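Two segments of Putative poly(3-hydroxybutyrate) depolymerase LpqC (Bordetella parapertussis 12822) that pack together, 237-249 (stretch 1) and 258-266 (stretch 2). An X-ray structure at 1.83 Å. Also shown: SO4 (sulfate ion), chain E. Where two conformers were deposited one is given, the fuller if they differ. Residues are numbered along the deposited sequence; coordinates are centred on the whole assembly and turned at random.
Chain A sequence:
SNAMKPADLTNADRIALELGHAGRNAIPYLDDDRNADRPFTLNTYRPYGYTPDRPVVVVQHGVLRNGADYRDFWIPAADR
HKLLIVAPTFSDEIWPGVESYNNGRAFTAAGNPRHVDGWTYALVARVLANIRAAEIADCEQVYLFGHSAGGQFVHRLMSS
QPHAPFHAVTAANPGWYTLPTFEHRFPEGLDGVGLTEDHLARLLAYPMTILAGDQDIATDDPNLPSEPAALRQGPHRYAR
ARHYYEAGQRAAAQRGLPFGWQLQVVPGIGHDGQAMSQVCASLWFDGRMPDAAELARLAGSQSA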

# COMPACT_ATOMS: atom_id res chain seq x y z
N ARG A 237 -8.47 -12.73 -8.20
CA ARG A 237 -7.60 -11.58 -8.07
C ARG A 237 -6.51 -11.63 -9.13
O ARG A 237 -6.06 -10.59 -9.59
N TYR A 238 -6.06 -12.83 -9.47
CA TYR A 238 -4.95 -12.96 -10.42
C TYR A 238 -5.42 -12.40 -11.80
O TYR A 238 -4.70 -11.60 -12.43
N ALA A 239 -6.62 -12.80 -12.26
CA ALA A 239 -7.17 -12.20 -13.50
C ALA A 239 -7.29 -10.68 -13.40
O ALA A 239 -7.01 -9.98 -14.37
N ARG A 240 -7.74 -10.19 -12.24
CA ARG A 240 -7.95 -8.76 -12.10
C ARG A 240 -6.65 -7.99 -12.19
O ARG A 240 -6.63 -6.84 -12.72
N ALA A 241 -5.58 -8.57 -11.66
CA ALA A 241 -4.24 -7.96 -11.72
C ALA A 241 -3.81 -7.76 -13.19
O ALA A 241 -3.38 -6.68 -13.60
N ARG A 242 -4.05 -8.76 -14.03
CA ARG A 242 -3.71 -8.67 -15.46
C ARG A 242 -4.58 -7.64 -16.18
O ARG A 242 -4.12 -6.92 -17.06
N HIS A 243 -5.84 -7.59 -15.78
CA HIS A 243 -6.81 -6.65 -16.34
C HIS A 243 -6.33 -5.22 -16.02
O HIS A 243 -6.34 -4.37 -16.92
N TYR A 244 -5.93 -4.96 -14.78
CA TYR A 244 -5.47 -3.61 -14.37
C TYR A 244 -4.24 -3.17 -15.16
O TYR A 244 -4.18 -2.04 -15.69
N TYR A 245 -3.27 -4.06 -15.20
CA TYR A 245 -2.06 -3.85 -15.98
C TYR A 245 -2.34 -3.47 -17.44
O TYR A 245 -1.83 -2.48 -17.94
N GLU A 246 -3.20 -4.22 -18.12
CA GLU A 246 -3.51 -3.90 -19.53
C GLU A 246 -4.27 -2.58 -19.65
O GLU A 246 -4.06 -1.82 -20.62
N ALA A 247 -5.13 -2.28 -18.66
CA ALA A 247 -5.90 -1.04 -18.66
C ALA A 247 -4.97 0.17 -18.56
O ALA A 247 -5.18 1.19 -19.23
N GLY A 248 -3.94 0.05 -17.75
CA GLY A 248 -2.92 1.10 -17.62
C GLY A 248 -2.11 1.26 -18.91
O GLY A 248 -1.90 2.39 -19.39
N GLN A 249 -1.73 0.13 -19.50
CA GLN A 249 -1.02 0.11 -20.79
C GLN A 249 -1.82 0.87 -21.84
O GLN A 249 -1.27 1.73 -22.54
N PRO A 258 4.41 8.15 -21.19
CA PRO A 258 5.25 7.05 -20.65
C PRO A 258 4.50 6.16 -19.63
O PRO A 258 3.62 6.64 -18.86
N PHE A 259 4.81 4.85 -19.66
CA PHE A 259 4.14 3.87 -18.82
C PHE A 259 5.17 3.08 -18.03
O PHE A 259 6.00 2.39 -18.62
N GLY A 260 5.10 3.18 -16.70
CA GLY A 260 6.14 2.67 -15.80
C GLY A 260 5.77 1.39 -15.07
O GLY A 260 6.65 0.77 -14.43
N TRP A 261 4.51 0.96 -15.15
CA TRP A 261 4.09 -0.19 -14.30
C TRP A 261 4.77 -1.48 -14.72
O TRP A 261 5.13 -1.64 -15.88
N GLN A 262 4.96 -2.38 -13.76
CA GLN A 262 5.45 -3.71 -14.05
C GLN A 262 4.51 -4.68 -13.38
O GLN A 262 4.16 -4.51 -12.20
N LEU A 263 4.11 -5.69 -14.13
CA LEU A 263 3.35 -6.82 -13.62
C LEU A 263 4.30 -7.97 -13.25
O LEU A 263 4.99 -8.53 -14.11
N GLN A 264 4.36 -8.32 -11.98
CA GLN A 264 5.28 -9.38 -11.57
C GLN A 264 4.48 -10.56 -11.05
O GLN A 264 3.87 -10.46 -9.99
N VAL A 265 4.40 -11.65 -11.81
CA VAL A 265 3.66 -12.80 -11.35
C VAL A 265 4.52 -13.60 -10.39
O VAL A 265 5.70 -13.84 -10.67
N VAL A 266 3.96 -14.01 -9.27
CA VAL A 266 4.65 -14.92 -8.35
C VAL A 266 4.17 -16.39 -8.54
O VAL A 266 3.05 -16.73 -8.20

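The helix 237-249 runs nearly antiparallel to the strand 262-266, their axes inclined at 161° and 9.2 Å apart at closest approach. The two stretches bury 619 Å² between them, and no direct hydrogen bond crosses the contact; aromatic and aliphatic packing fills it instead.

At its centre lies Leu263, whose CA-to-CB bond points toward the helix. Leu263 CB lies over one face of the Tyr245 ring, 3.9 Å from the ring centroid and 17° off the normal, a CH-pi contact; with chi1 t and chi2 p, Leu263 CD1 comes to 4.3 Å from Ala241 CB, where the small alanine also faces the strand. Tyr245 leaves the helix sideways, but its t rotamer (chi1 -178°) carries the ring across to the second stretch. There the ring edge meets the backbone, with Tyr245 CE1 3.7 Å from Trp261 O, and CE1 also lies 3.7 Å from Phe259 CE2. The Tyr245 and Phe259 rings are oblique, their planes at 52°.

The CA-to-CB bond of Trp261 points toward the helix, and with chi1 m its indole packs against Tyr244 and Gly248. Its six-membered ring forms an offset stack with Tyr244 (chi1 t), the planes at 24° and the centroids 4.5 Å apart; Tyr244 CZ and Trp261 CH2 approach to 3.4 Å. Close packing continues at Gly248, whose CA is 3.6 Å from Trp261 CZ3. A CB on this residue would point toward the second stretch and fall 2.3 Å from Trp261 CZ3, a clash, so the absence of a side chain lets the indole lie against the helix backbone. Phe259, also t, uses the same opening: its CE1 is 3.3 Å from Gly248 C, while Gln249 CA sits over its ring face, 3.9 Å from the centroid, in a second CH-pi contact.

Toward the start of the helix, Val265 (chi1 t) points inward and places CG1 3.8 Å from Tyr238 CE1. Tyr238, another t rotamer, starts sideways and brings its ring end nearer the strand. Alongside it, Arg242 (m, t, p) brings its guanidinium to the strand, with Leu263 CD2 over one face, 3.5 Å from Arg242 NH1. Arg242 NH2 lies 3.9 Å from Val265 CG2 and 2.9 Å from Tyr238 OH.

The polar link between the stretches is a water. It accepts a hydrogen bond from Leu263 N at 2.8 Å and makes a weak one of 3.1 Å with Tyr245 OH. Beyond the contact, Arg237 binds a sulfate ion, probably from the crystallisation liquor: Arg237 NE and NH1 each donate to sulfate O3 at 2.7 Å.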

# COMPACT_ATOMS: atom_id res chain seq x y z
CB ARG A 237 -6.97 -11.52 -6.68
CG ARG A 237 -8.03 -11.43 -5.53
CD ARG A 237 -7.36 -11.19 -4.20
NE ARG A 237 -8.33 -11.06 -3.11
CZ ARG A 237 -8.95 -12.08 -2.51
NH1 ARG A 237 -9.79 -11.83 -1.51
NH2 ARG A 237 -8.70 -13.34 -2.88
CB TYR A 238 -4.51 -14.42 -10.49
CG TYR A 238 -3.41 -14.72 -11.51
CD1 TYR A 238 -2.22 -13.97 -11.53
CD2 TYR A 238 -3.54 -15.80 -12.39
CE1 TYR A 238 -1.22 -14.24 -12.44
CE2 TYR A 238 -2.53 -16.10 -13.33
CZ TYR A 238 -1.37 -15.31 -13.33
OH TYR A 238 -0.37 -15.61 -14.26
CB ALA A 239 -8.53 -12.78 -13.85
CB ARG A 240 -8.67 -8.43 -10.80
CG ARG A 240 -10.02 -9.06 -10.78
CD ARG A 240 -10.85 -8.75 -9.52
NE ARG A 240 -12.09 -9.52 -9.60
CZ ARG A 240 -12.95 -9.70 -8.60
NH1 ARG A 240 -12.71 -9.18 -7.41
NH2 ARG A 240 -14.04 -10.44 -8.77
CB ALA A 241 -3.20 -8.86 -10.97
CB ARG A 242 -3.91 -10.03 -16.17
CG ARG A 242 -3.16 -11.21 -15.55
CD ARG A 242 -2.82 -12.27 -16.68
NE ARG A 242 -1.54 -11.84 -17.26
CZ ARG A 242 -0.35 -12.39 -17.00
NH1 ARG A 242 0.74 -11.87 -17.56
NH2 ARG A 242 -0.24 -13.47 -16.23
CB HIS A 243 -8.18 -6.93 -15.73
CG HIS A 243 -9.30 -6.12 -16.30
ND1 HIS A 243 -9.62 -4.86 -15.82
CD2 HIS A 243 -10.20 -6.38 -17.27
CE1 HIS A 243 -10.66 -4.38 -16.49
NE2 HIS A 243 -11.04 -5.28 -17.38
CB TYR A 244 -5.17 -3.60 -12.86
CG TYR A 244 -4.73 -2.28 -12.30
CD1 TYR A 244 -5.57 -1.13 -12.33
CD2 TYR A 244 -3.49 -2.19 -11.63
CE1 TYR A 244 -5.12 0.10 -11.75
CE2 TYR A 244 -3.10 -1.01 -11.03
CZ TYR A 244 -3.92 0.12 -11.11
OH TYR A 244 -3.49 1.28 -10.48
CB TYR A 245 -1.13 -5.05 -15.88
CG TYR A 245 0.16 -4.84 -16.65
CD1 TYR A 245 1.17 -4.00 -16.16
CD2 TYR A 245 0.37 -5.47 -17.88
CE1 TYR A 245 2.36 -3.84 -16.87
CE2 TYR A 245 1.56 -5.28 -18.60
CZ TYR A 245 2.53 -4.48 -18.08
OH TYR A 245 3.69 -4.30 -18.79
CB GLU A 246 -4.26 -5.07 -20.21
CG GLU A 246 -3.44 -6.38 -20.32
CD GLU A 246 -4.32 -7.64 -20.22
OE1 GLU A 246 -3.86 -8.76 -20.55
OE2 GLU A 246 -5.48 -7.50 -19.77
CB ALA A 247 -6.89 -1.03 -17.44
CB GLN A 249 -0.83 -1.34 -21.25
CG GLN A 249 0.57 -1.67 -21.76
CD GLN A 249 0.84 -3.21 -21.81
OE1 GLN A 249 -0.10 -4.01 -21.80
NE2 GLN A 249 2.12 -3.59 -21.85
CB PRO A 258 6.43 7.78 -19.97
CG PRO A 258 6.09 9.24 -19.94
CD PRO A 258 4.91 9.50 -20.86
CB PHE A 259 3.35 2.91 -19.70
CG PHE A 259 2.61 1.84 -18.95
CD1 PHE A 259 1.56 2.18 -18.07
CD2 PHE A 259 2.88 0.48 -19.22
CE1 PHE A 259 0.86 1.19 -17.42
CE2 PHE A 259 2.14 -0.54 -18.54
CZ PHE A 259 1.15 -0.20 -17.67
CB TRP A 261 2.58 -0.40 -14.32
CG TRP A 261 1.73 0.74 -13.93
CD1 TRP A 261 2.13 2.00 -13.42
CD2 TRP A 261 0.31 0.76 -13.97
NE1 TRP A 261 1.00 2.76 -13.17
CE2 TRP A 261 -0.12 2.02 -13.48
CE3 TRP A 261 -0.65 -0.20 -14.36
CZ2 TRP A 261 -1.47 2.38 -13.42
CZ3 TRP A 261 -2.02 0.14 -14.26
CH2 TRP A 261 -2.42 1.42 -13.81
CB GLN A 262 6.86 -3.89 -13.47
CG GLN A 262 7.80 -2.69 -13.75
CD GLN A 262 8.73 -2.89 -14.95
OE1 GLN A 262 9.95 -2.70 -14.83
NE2 GLN A 262 8.18 -3.28 -16.11
CB LEU A 263 2.30 -7.28 -14.65
CG LEU A 263 1.48 -8.51 -14.20
CD1 LEU A 263 0.57 -8.18 -12.99
CD2 LEU A 263 0.61 -9.13 -15.33
CB GLN A 264 6.26 -8.84 -10.49
CG GLN A 264 7.12 -9.95 -9.89
CD GLN A 264 8.10 -10.51 -10.90
OE1 GLN A 264 7.99 -11.68 -11.35
NE2 GLN A 264 9.09 -9.70 -11.26
CB VAL A 265 3.27 -13.69 -12.54
CG1 VAL A 265 2.49 -14.93 -12.08
CG2 VAL A 265 2.44 -12.83 -13.54
CB VAL A 266 4.48 -14.45 -6.88
CG1 VAL A 266 5.38 -15.26 -5.95
CG2 VAL A 266 4.82 -12.99 -6.73
S SO4 E . -9.47 -7.90 -0.88
O1 SO4 E . -8.54 -6.92 -1.44
O2 SO4 E . -10.81 -7.30 -0.98
O3 SO4 E . -9.52 -9.17 -1.55
O4 SO4 E . -9.32 -8.06 0.55
O HOH W 1 5.28 -5.93 -16.68